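Local coordinates for ABC transporter, periplasmic substrate-binding protein (PDB 2HPG) that probably captures a solute in the periplasm and hands it to a tripartite ATP-independent (TRAP) transporter, at residues S114-K119 with I315-G320; Y189-V192 with A196-G199; F27-K32 with G257-L262; F13-A18 with V54-I59. All coordinates share one frame; numbering follows the deposited sequence. Where two conformers were deposited one is given.

Contact 1 (S114-K119 with I315-G320); sequences SPTMQK and IKEVKG
T116 and E317 join the start of helix 115-128 to the last turn of helix 308-318 through two hydrogen bonds to one carboxylate. Backbone T116 N donates to E317 OE1 at 2.9 Å, nearly straight (168°), on the syn lone pair. T116 OG1 donates to E317 OE2, but their 2.4 Å separation is so short that its exact value is doubtful. The extended E317 chain crosses the T116 side chain at about a right angle. OE2 is also hydrogen-bonded by Q313 NE2 from its own helix. Two carbons also lie close to E317 OE1: P115 CD at 3.2 Å and S114 CB at 3.5 Å. S114, the N-cap residue, accepts from M117 N through OG at 2.9 Å; the same hydroxyl is bonded to I111 O. The amino end of helix 115-128 probably favours the charged form of the E317 carboxylate. A leucine in place of E317 would probably leave T116 N and OG1 without this acceptor at the helix start, and Q313 NE2 without its mate. This is helix N-terminal capping in which the N-cap serine is supplemented by a carboxylate from a helix distant in sequence.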
loop_
_atom_site.group_PDB
_atom_site.type_symbol
_atom_site.label_atom_id
_atom_site.label_comp_id
_atom_site.label_asym_id
_atom_site.label_seq_id
_atom_site.Cartn_x
_atom_site.Cartn_y
_atom_site.Cartn_z
ATOM N N SER A 114 -7.490 15.544 9.100
ATOM C CA SER A 114 -8.942 15.397 9.241
ATOM C C SER A 114 -9.300 14.928 10.645
ATOM O O SER A 114 -8.686 13.977 11.135
ATOM C CB SER A 114 -9.491 14.370 8.220
ATOM O OG SER A 114 -9.227 13.002 8.574
ATOM N N PRO A 115 -10.298 15.548 11.297
ATOM C CA PRO A 115 -10.812 15.016 12.555
ATOM C C PRO A 115 -11.124 13.516 12.524
ATOM O O PRO A 115 -10.819 12.802 13.484
ATOM C CB PRO A 115 -12.114 15.809 12.761
ATOM C CG PRO A 115 -11.881 17.098 12.074
ATOM C CD PRO A 115 -10.962 16.815 10.923
ATOM N N THR A 116 -11.746 13.045 11.445
ATOM C CA THR A 116 -12.109 11.631 11.328
ATOM C C THR A 116 -10.882 10.704 11.320
ATOM O O THR A 116 -10.889 9.684 12.002
ATOM C CB THR A 116 -12.943 11.358 10.071
ATOM O OG1 THR A 116 -14.156 12.109 10.145
ATOM C CG2 THR A 116 -13.275 9.877 9.952
HETATM N N MSE A 117 -9.840 11.045 10.562
HETATM C CA MSE A 117 -8.627 10.225 10.572
HETATM C C MSE A 117 -8.009 10.274 11.967
HETATM O O MSE A 117 -7.634 9.243 12.524
HETATM C CB MSE A 117 -7.600 10.696 9.538
HETATM C CG MSE A 117 -6.246 9.945 9.559
HETATM SE SE MSE A 117 -6.364 7.984 9.415
HETATM C CE MSE A 117 -7.488 7.856 7.872
ATOM N N GLN A 118 -7.905 11.469 12.536
ATOM C CA GLN A 118 -7.367 11.586 13.890
ATOM C C GLN A 118 -8.142 10.717 14.884
ATOM O O GLN A 118 -7.545 10.102 15.780
ATOM C CB GLN A 118 -7.307 13.039 14.330
ATOM C CG GLN A 118 -6.136 13.775 13.695
ATOM C CD GLN A 118 -6.289 15.276 13.755
ATOM O OE1 GLN A 118 -7.223 15.803 14.381
ATOM N NE2 GLN A 118 -5.380 15.985 13.091
ATOM N N LYS A 119 -9.457 10.630 14.707
ATOM C CA LYS A 119 -10.258 9.734 15.523
ATOM C C LYS A 119 -9.798 8.288 15.355
ATOM O O LYS A 119 -9.445 7.626 16.328
ATOM C CB LYS A 119 -11.743 9.836 15.179
ATOM C CG LYS A 119 -12.603 8.826 15.931
ATOM C CD LYS A 119 -14.075 8.971 15.627
ATOM C CE LYS A 119 -14.440 8.283 14.319
ATOM N NZ LYS A 119 -15.846 8.572 13.887
ATOM N N ILE A 315 -14.517 12.573 2.452
ATOM C CA ILE A 315 -14.748 13.534 1.347
ATOM C C ILE A 315 -15.129 14.927 1.897
ATOM O O ILE A 315 -14.530 15.956 1.525
ATOM C CB ILE A 315 -15.840 13.017 0.367
ATOM C CG1 ILE A 315 -15.296 11.870 -0.499
ATOM C CG2 ILE A 315 -16.319 14.137 -0.539
ATOM C CD1 ILE A 315 -16.362 10.975 -1.118
ATOM N N LYS A 316 -16.102 14.928 2.804
ATOM C CA LYS A 316 -16.544 16.137 3.525
ATOM C C LYS A 316 -15.429 17.000 4.124
ATOM O O LYS A 316 -15.361 18.210 3.871
ATOM C CB LYS A 316 -17.487 15.725 4.646
ATOM C CG LYS A 316 -17.953 16.866 5.546
ATOM C CD LYS A 316 -18.981 16.361 6.548
ATOM C CE LYS A 316 -19.351 17.449 7.540
ATOM N NZ LYS A 316 -20.405 16.962 8.472
ATOM N N GLU A 317 -14.566 16.387 4.930
ATOM C CA GLU A 317 -13.564 17.138 5.688
ATOM C C GLU A 317 -12.387 17.597 4.821
ATOM O O GLU A 317 -11.732 18.620 5.107
ATOM C CB GLU A 317 -13.100 16.299 6.891
ATOM C CG GLU A 317 -14.241 16.026 7.876
ATOM C CD GLU A 317 -13.962 14.917 8.867
ATOM O OE1 GLU A 317 -12.802 14.773 9.302
ATOM O OE2 GLU A 317 -14.917 14.192 9.218
ATOM N N VAL A 318 -12.133 16.860 3.743
ATOM C CA VAL A 318 -11.043 17.203 2.829
ATOM C C VAL A 318 -11.412 18.305 1.805
ATOM O O VAL A 318 -10.536 19.076 1.409
ATOM C CB VAL A 318 -10.514 15.949 2.099
ATOM C CG1 VAL A 318 -9.336 16.305 1.219
ATOM C CG2 VAL A 318 -10.114 14.892 3.122
ATOM N N LYS A 319 -12.688 18.402 1.418
ATOM C CA LYS A 319 -13.145 19.409 0.406
ATOM C C LYS A 319 -12.914 20.914 0.723
ATOM O O LYS A 319 -13.423 21.790 0.009
ATOM C CB LYS A 319 -14.605 19.151 -0.019
ATOM C CG LYS A 319 -14.709 18.081 -1.119
ATOM C CD LYS A 319 -16.111 17.947 -1.734
ATOM C CE LYS A 319 -16.082 17.087 -3.008
ATOM N NZ LYS A 319 -17.401 16.496 -3.416
ATOM N N GLY A 320 -12.139 21.203 1.768
ATOM C CA GLY A 320 -11.353 22.432 1.812
ATOM C C GLY A 320 -10.365 22.396 0.642
ATOM O O GLY A 320 -10.277 21.366 -0.030
#

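Contact 2 (Y189-V192 with A196-G199); sequences YTAV and AVDG
V197 holds CG1 anti to its carbonyl carbon (chi1 -58°), which leaves CG2 in the crowded position between backbone N and C and aims it at the helix. V192 places its own CG2 anti to the carbonyl carbon, beside the backbone N, so that the two valine side chains cross at about a right angle and meet methyl to methyl, CG2 to CG2, at 3.9 Å. V197 CG2 also presses on A191 CB at 3.7 Å, and the methyl of A196 comes within 4.3 Å of A191, CB to CB. The backbone turns back over the same residues: A191 O receives V197 N at 3.2 Å in a fairly straight bond (163°), with the donor well above the carbonyl plane (55° out of it). A196 N approaches the same oxygen at 2.8 Å, but that bond is strongly bent and weak. Two donors five and six residues further on thus close the C-terminal end of helix 188-193, the point where this alpha/beta fold leaves a helix for strand 199-202. A water extends the closure, donating to V192 O at 2.7 Å and, over a longer 3.3 Å, to V197 O. Beyond the turn, D198 forms a salt bridge with R160 through OD2, and the backbone of G199 is hydrogen-bonded to that of R162. V215 touches V192 from a neighbouring loop.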
loop_
_atom_site.group_PDB
_atom_site.type_symbol
_atom_site.label_atom_id
_atom_site.label_comp_id
_atom_site.label_asym_id
_atom_site.label_seq_id
_atom_site.Cartn_x
_atom_site.Cartn_y
_atom_site.Cartn_z
ATOM N N TYR A 189 3.885 -16.380 -10.748
ATOM C CA TYR A 189 4.396 -16.932 -12.002
ATOM C C TYR A 189 3.962 -18.401 -12.177
ATOM O O TYR A 189 3.409 -18.772 -13.225
ATOM C CB TYR A 189 5.925 -16.796 -12.054
ATOM C CG TYR A 189 6.518 -17.059 -13.414
ATOM C CD1 TYR A 189 7.049 -16.023 -14.185
ATOM C CD2 TYR A 189 6.564 -18.340 -13.931
ATOM C CE1 TYR A 189 7.602 -16.264 -15.430
ATOM C CE2 TYR A 189 7.094 -18.584 -15.184
ATOM C CZ TYR A 189 7.619 -17.550 -15.923
ATOM O OH TYR A 189 8.160 -17.822 -17.174
ATOM N N THR A 190 4.185 -19.217 -11.139
ATOM C CA THR A 190 3.774 -20.638 -11.127
ATOM C C THR A 190 2.278 -20.810 -11.339
ATOM O O THR A 190 1.831 -21.685 -12.098
ATOM C CB THR A 190 4.108 -21.294 -9.775
ATOM O OG1 THR A 190 5.491 -21.111 -9.478
ATOM C CG2 THR A 190 3.790 -22.787 -9.780
ATOM N N ALA A 191 1.490 -19.982 -10.656
ATOM C CA ALA A 191 0.027 -20.042 -10.812
ATOM C C ALA A 191 -0.428 -19.726 -12.244
ATOM O O ALA A 191 -1.370 -20.323 -12.743
ATOM C CB ALA A 191 -0.650 -19.116 -9.814
ATOM N N VAL A 192 0.249 -18.794 -12.908
ATOM C CA VAL A 192 -0.053 -18.466 -14.304
ATOM C C VAL A 192 0.435 -19.591 -15.239
ATOM O O VAL A 192 -0.328 -20.108 -16.040
ATOM C CB VAL A 192 0.565 -17.111 -14.735
ATOM C CG1 VAL A 192 0.212 -16.799 -16.194
ATOM C CG2 VAL A 192 0.087 -15.969 -13.820
ATOM N N ALA A 196 -3.545 -22.059 -12.924
ATOM C CA ALA A 196 -4.391 -21.963 -11.731
ATOM C C ALA A 196 -5.066 -20.589 -11.648
ATOM O O ALA A 196 -6.143 -20.456 -11.068
ATOM C CB ALA A 196 -3.572 -22.266 -10.461
ATOM N N VAL A 197 -4.429 -19.563 -12.222
ATOM C CA VAL A 197 -5.027 -18.226 -12.373
ATOM C C VAL A 197 -4.842 -17.712 -13.806
ATOM O O VAL A 197 -4.010 -18.234 -14.560
ATOM C CB VAL A 197 -4.452 -17.162 -11.368
ATOM C CG1 VAL A 197 -4.666 -17.610 -9.921
ATOM C CG2 VAL A 197 -2.987 -16.873 -11.640
ATOM N N ASP A 198 -5.614 -16.686 -14.163
ATOM C CA ASP A 198 -5.581 -16.116 -15.514
ATOM C C ASP A 198 -4.744 -14.842 -15.583
ATOM O O ASP A 198 -4.328 -14.413 -16.665
ATOM C CB ASP A 198 -6.983 -15.780 -15.992
ATOM C CG ASP A 198 -7.870 -16.981 -16.075
ATOM O OD1 ASP A 198 -7.426 -18.001 -16.641
ATOM O OD2 ASP A 198 -9.028 -16.897 -15.599
ATOM N N GLY A 199 -4.503 -14.233 -14.432
ATOM C CA GLY A 199 -3.757 -12.977 -14.388
ATOM C C GLY A 199 -3.612 -12.454 -12.980
ATOM O O GLY A 199 -3.880 -13.157 -11.999
HETATM O O HOH W 1 -2.422 -18.975 -17.337
#

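Contact 3 (F27-K32 with G257-L262); sequences FLKWAK and GIEVSL
K29 and E259 form an interhelical salt bridge between helix 22-37, the helix of the beta-alpha-beta crossover that links parallel strands 9-14 and 42-47, and the long helix 243-278. They are the two residues whose surface the contact buries, and both remain at the protein surface. K29 NZ stands in front of the carboxylate and meets both oxygens, E259 OE2 at 2.5 Å, a distance short enough to be doubtful, and E259 OE1 at 2.8 Å; the bond to OE1 is weak as a hydrogen bond. The ion pair is therefore better regarded as a charge contact shared by two oxygens than as one well-aligned bond. K29 starts with CG anti to the carbonyl carbon and bends once, at chi3 (67°), a kink that swings the ammonium across the gap. E259 is straighter: CG lies anti to the backbone N (chi1 -176°), and the extended chain carries the carboxylate outward to be met by the lysine at about a right angle. Water probably screens the pair, since neither side chain is enclosed. Away from the bridge, on the inner sides of the helices, larger groups bring them and the adjoining sheet together. W30 packs on M253 and A256 and hydrogen-bonds I249 O through NE1, V260 touches P22 and A26, and F27 stacks on W137 of strand 130-146. At the bridge itself the aliphatic end of the lysine follows its ammonium in, with K29 CE 3.7 Å from E259 OE1.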
loop_
_atom_site.group_PDB
_atom_site.type_symbol
_atom_site.label_atom_id
_atom_site.label_comp_id
_atom_site.label_asym_id
_atom_site.label_seq_id
_atom_site.Cartn_x
_atom_site.Cartn_y
_atom_site.Cartn_z
ATOM N N PHE A 27 13.642 3.374 3.674
ATOM C CA PHE A 27 13.643 3.062 5.107
ATOM C C PHE A 27 15.039 3.189 5.704
ATOM O O PHE A 27 15.160 3.606 6.838
ATOM C CB PHE A 27 13.058 1.669 5.398
ATOM C CG PHE A 27 11.557 1.589 5.254
ATOM C CD1 PHE A 27 10.716 2.080 6.234
ATOM C CD2 PHE A 27 10.991 1.019 4.141
ATOM C CE1 PHE A 27 9.337 1.991 6.101
ATOM C CE2 PHE A 27 9.618 0.926 4.005
ATOM C CZ PHE A 27 8.791 1.428 4.995
ATOM N N LEU A 28 16.083 2.830 4.946
ATOM C CA LEU A 28 17.463 2.986 5.394
ATOM C C LEU A 28 17.863 4.462 5.544
ATOM O O LEU A 28 18.614 4.817 6.448
ATOM C CB LEU A 28 18.426 2.270 4.443
ATOM C CG LEU A 28 18.296 0.735 4.423
ATOM C CD1 LEU A 28 19.018 0.148 3.227
ATOM C CD2 LEU A 28 18.825 0.122 5.740
ATOM N N LYS A 29 17.367 5.303 4.642
ATOM C CA LYS A 29 17.524 6.764 4.733
ATOM C C LYS A 29 16.841 7.310 5.959
ATOM O O LYS A 29 17.390 8.159 6.656
ATOM C CB LYS A 29 16.923 7.459 3.506
ATOM C CG LYS A 29 17.789 7.441 2.258
ATOM C CD LYS A 29 17.211 8.387 1.161
ATOM C CE LYS A 29 17.284 9.881 1.578
ATOM N NZ LYS A 29 16.771 10.867 0.549
ATOM N N TRP A 30 15.622 6.847 6.203
ATOM C CA TRP A 30 14.878 7.246 7.383
ATOM C C TRP A 30 15.585 6.857 8.675
ATOM O O TRP A 30 15.694 7.669 9.596
ATOM C CB TRP A 30 13.492 6.624 7.358
ATOM C CG TRP A 30 12.805 6.605 8.657
ATOM C CD1 TRP A 30 12.367 7.681 9.382
ATOM C CD2 TRP A 30 12.408 5.440 9.381
ATOM N NE1 TRP A 30 11.718 7.257 10.513
ATOM C CE2 TRP A 30 11.752 5.881 10.551
ATOM C CE3 TRP A 30 12.562 4.055 9.161
ATOM C CZ2 TRP A 30 11.244 4.991 11.501
ATOM C CZ3 TRP A 30 12.042 3.172 10.098
ATOM C CH2 TRP A 30 11.383 3.640 11.248
ATOM N N ALA A 31 16.033 5.610 8.739
ATOM C CA ALA A 31 16.752 5.085 9.903
ATOM C C ALA A 31 18.024 5.878 10.164
ATOM O O ALA A 31 18.308 6.250 11.295
ATOM C CB ALA A 31 17.095 3.625 9.693
ATOM N N LYS A 32 18.797 6.119 9.112
ATOM C CA LYS A 32 20.039 6.890 9.234
ATOM C C LYS A 32 19.789 8.321 9.754
ATOM O O LYS A 32 20.534 8.797 10.615
ATOM C CB LYS A 32 20.779 6.867 7.900
ATOM C CG LYS A 32 22.164 7.455 7.928
ATOM C CD LYS A 32 22.988 6.982 6.720
ATOM C CE LYS A 32 23.637 5.599 6.971
ATOM N NZ LYS A 32 24.437 5.065 5.795
ATOM N N GLY A 257 8.942 9.176 3.260
ATOM C CA GLY A 257 7.809 8.583 2.578
ATOM C C GLY A 257 7.330 9.397 1.395
ATOM O O GLY A 257 7.123 8.856 0.316
ATOM N N ILE A 258 7.106 10.698 1.600
ATOM C CA ILE A 258 6.775 11.628 0.517
ATOM C C ILE A 258 7.812 11.484 -0.611
ATOM O O ILE A 258 7.499 11.431 -1.794
ATOM C CB ILE A 258 6.829 13.114 0.994
ATOM C CG1 ILE A 258 5.706 13.458 2.001
ATOM C CG2 ILE A 258 6.760 14.051 -0.223
ATOM C CD1 ILE A 258 5.992 14.718 2.910
ATOM N N GLU A 259 9.072 11.485 -0.221
ATOM C CA GLU A 259 10.164 11.439 -1.206
ATOM C C GLU A 259 10.125 10.183 -2.088
ATOM O O GLU A 259 10.215 10.283 -3.320
ATOM C CB GLU A 259 11.506 11.527 -0.485
ATOM C CG GLU A 259 12.727 11.581 -1.376
ATOM C CD GLU A 259 14.043 11.483 -0.594
ATOM O OE1 GLU A 259 14.012 11.366 0.653
ATOM O OE2 GLU A 259 15.123 11.519 -1.232
ATOM N N VAL A 260 10.030 9.003 -1.481
ATOM C CA VAL A 260 10.028 7.777 -2.298
ATOM C C VAL A 260 8.703 7.607 -3.060
ATOM O O VAL A 260 8.693 7.125 -4.172
ATOM C CB VAL A 260 10.405 6.520 -1.478
ATOM C CG1 VAL A 260 9.310 6.138 -0.479
ATOM C CG2 VAL A 260 10.769 5.354 -2.435
ATOM N N SER A 261 7.589 8.042 -2.488
ATOM C CA SER A 261 6.296 7.986 -3.175
ATOM C C SER A 261 6.284 8.725 -4.508
ATOM O O SER A 261 5.760 8.231 -5.509
ATOM C CB SER A 261 5.218 8.580 -2.281
ATOM O OG SER A 261 5.100 7.856 -1.082
ATOM N N LEU A 262 6.878 9.905 -4.528
ATOM C CA LEU A 262 6.939 10.712 -5.742
ATOM C C LEU A 262 7.928 10.156 -6.733
ATOM O O LEU A 262 7.691 10.240 -7.921
ATOM C CB LEU A 262 7.321 12.144 -5.421
ATOM C CG LEU A 262 6.194 12.949 -4.776
ATOM C CD1 LEU A 262 6.789 14.181 -4.154
ATOM C CD2 LEU A 262 5.147 13.326 -5.782
#

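Contact 4 (F13-A18 with V54-I59); sequences FGHVLA and VEEDII
H15 meets the E56 carboxylate from above its plane, with NE2 52° out of it and the ring and carboxylate planes almost perpendicular (89°). On the histidine side the geometry is regular. H15 NE2 donates to E56 OE2 at 3.1 Å in a nearly straight bond, with the oxygen at the ring edge in the plane of the imidazole. The two side chains come from opposite directions; H15 has CG anti to its carbonyl carbon (chi1 -76°), which sends the ring across to the 54-59 segment. There H15 CE1 also touches the I58 CG2 methyl at 3.7 Å, so one end of the ring has a polar and an apolar neighbour. Replacing H15 by an alanine would probably leave E56 OE2 without this donor and open a gap beside I58. W70 of strand 68-73 lies close by, its ring against the H15 ring at about 55° and its side chain touching E56 and I58. H15 O accepts from N71 ND2 on the same strand. The contact thus sits where strand 9-14 runs out into its loop, over the adjacent strand 68-73, and links the end of this inner strand to the start of helix 58-64.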
loop_
_atom_site.group_PDB
_atom_site.type_symbol
_atom_site.label_atom_id
_atom_site.label_comp_id
_atom_site.label_asym_id
_atom_site.label_seq_id
_atom_site.Cartn_x
_atom_site.Cartn_y
_atom_site.Cartn_z
ATOM N N PHE A 13 12.388 -2.820 12.437
ATOM C CA PHE A 13 11.286 -2.468 11.562
ATOM C C PHE A 13 11.253 -3.385 10.365
ATOM O O PHE A 13 12.196 -3.387 9.590
ATOM C CB PHE A 13 11.442 -1.030 11.098
ATOM C CG PHE A 13 10.159 -0.426 10.611
ATOM C CD1 PHE A 13 9.325 0.240 11.484
ATOM C CD2 PHE A 13 9.785 -0.539 9.288
ATOM C CE1 PHE A 13 8.132 0.788 11.051
ATOM C CE2 PHE A 13 8.594 0.000 8.853
ATOM C CZ PHE A 13 7.769 0.669 9.739
ATOM N N GLY A 14 10.161 -4.133 10.195
ATOM C CA GLY A 14 10.118 -5.174 9.181
ATOM C C GLY A 14 9.114 -5.029 8.051
ATOM O O GLY A 14 8.311 -4.098 8.001
ATOM N N HIS A 15 9.159 -5.999 7.147
ATOM C CA HIS A 15 8.270 -6.038 6.001
ATOM C C HIS A 15 8.479 -4.886 5.026
ATOM O O HIS A 15 7.538 -4.441 4.385
ATOM C CB HIS A 15 6.792 -6.102 6.449
ATOM C CG HIS A 15 6.372 -7.455 6.933
ATOM N ND1 HIS A 15 5.058 -7.772 7.215
ATOM C CD2 HIS A 15 7.093 -8.575 7.188
ATOM C CE1 HIS A 15 4.992 -9.027 7.632
ATOM N NE2 HIS A 15 6.213 -9.535 7.627
ATOM N N VAL A 16 9.718 -4.428 4.865
ATOM C CA VAL A 16 9.971 -3.310 3.969
ATOM C C VAL A 16 10.215 -3.753 2.513
ATOM O O VAL A 16 10.864 -3.035 1.746
ATOM C CB VAL A 16 11.129 -2.426 4.468
ATOM C CG1 VAL A 16 10.918 -2.061 5.921
ATOM C CG2 VAL A 16 12.491 -3.101 4.247
ATOM N N LEU A 17 9.644 -4.897 2.135
ATOM C CA LEU A 17 9.670 -5.398 0.764
ATOM C C LEU A 17 11.067 -5.916 0.394
ATOM O O LEU A 17 11.804 -6.334 1.297
ATOM C CB LEU A 17 9.075 -4.377 -0.230
ATOM C CG LEU A 17 7.709 -3.798 0.178
ATOM C CD1 LEU A 17 7.105 -2.971 -0.927
ATOM C CD2 LEU A 17 6.738 -4.897 0.598
ATOM N N ALA A 18 11.402 -5.969 -0.900
ATOM C CA ALA A 18 12.578 -6.713 -1.354
ATOM C C ALA A 18 13.846 -5.939 -1.071
ATOM O O ALA A 18 13.829 -4.707 -1.131
ATOM C CB ALA A 18 12.485 -7.045 -2.858
ATOM N N VAL A 54 5.425 -18.133 5.893
ATOM C CA VAL A 54 5.468 -18.430 7.336
ATOM C C VAL A 54 4.522 -17.512 8.139
ATOM O O VAL A 54 4.517 -16.292 7.949
ATOM C CB VAL A 54 6.918 -18.311 7.906
ATOM C CG1 VAL A 54 7.789 -19.460 7.409
ATOM C CG2 VAL A 54 7.543 -16.971 7.542
ATOM N N GLU A 55 3.714 -18.114 9.020
ATOM C CA GLU A 55 2.872 -17.360 9.960
ATOM C C GLU A 55 3.675 -16.280 10.679
ATOM O O GLU A 55 4.733 -16.563 11.247
ATOM C CB GLU A 55 2.272 -18.278 11.039
ATOM C CG GLU A 55 1.153 -19.201 10.575
ATOM C CD GLU A 55 0.308 -19.731 11.728
ATOM O OE1 GLU A 55 -0.173 -18.915 12.554
ATOM O OE2 GLU A 55 0.118 -20.966 11.802
ATOM N N GLU A 56 3.165 -15.050 10.641
ATOM C CA GLU A 56 3.650 -13.963 11.489
ATOM C C GLU A 56 2.437 -13.223 12.047
ATOM O O GLU A 56 1.564 -12.769 11.288
ATOM C CB GLU A 56 4.513 -12.973 10.702
ATOM C CG GLU A 56 5.703 -13.572 9.983
ATOM C CD GLU A 56 6.653 -12.506 9.460
ATOM O OE1 GLU A 56 7.188 -11.717 10.284
ATOM O OE2 GLU A 56 6.867 -12.460 8.226
ATOM N N ASP A 57 2.385 -13.104 13.368
ATOM C CA ASP A 57 1.317 -12.369 14.020
ATOM C C ASP A 57 1.842 -10.975 14.369
ATOM O O ASP A 57 2.059 -10.638 15.535
ATOM C CB ASP A 57 0.828 -13.133 15.254
ATOM C CG ASP A 57 -0.658 -12.915 15.524
ATOM O OD1 ASP A 57 -1.174 -11.791 15.264
ATOM O OD2 ASP A 57 -1.308 -13.884 15.992
ATOM N N ILE A 58 2.036 -10.167 13.325
ATOM C CA ILE A 58 2.715 -8.869 13.449
ATOM C C ILE A 58 1.988 -7.897 14.392
ATOM O O ILE A 58 2.626 -7.144 15.120
ATOM C CB ILE A 58 2.978 -8.210 12.050
ATOM C CG1 ILE A 58 1.677 -7.757 11.368
ATOM C CG2 ILE A 58 3.763 -9.168 11.143
ATOM C CD1 ILE A 58 1.887 -7.071 10.021
ATOM N N ILE A 59 0.662 -7.931 14.390
ATOM C CA ILE A 59 -0.129 -7.044 15.244
ATOM C C ILE A 59 -0.019 -7.446 16.708
ATOM O O ILE A 59 0.034 -6.592 17.581
ATOM C CB ILE A 59 -1.631 -7.023 14.818
ATOM C CG1 ILE A 59 -1.775 -6.499 13.384
ATOM C CG2 ILE A 59 -2.480 -6.187 15.793
ATOM C CD1 ILE A 59 -1.116 -5.152 13.147
#

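Overall arrangement
Contact 2 is the most buried of the four and the only local one, a backbone and methyl closure of one helix end. Contacts 1 and 4 are partly buried and each relies on a glutamate accepting hydrogen bonds, from a helix start in the first and from a histidine beyond a strand in the second. Contact 3 lies at the surface and rests on a single salt bridge. Contacts 3 and 4 adjoin: strand 9-14 leads into helix 22-37, and F27 packs on F13 and V16, with F27 CE1 3.5 Å from F13 CE2. Contacts 1 and 2 lie on opposite sides of the chain's centre, their own centres about 40 Å apart.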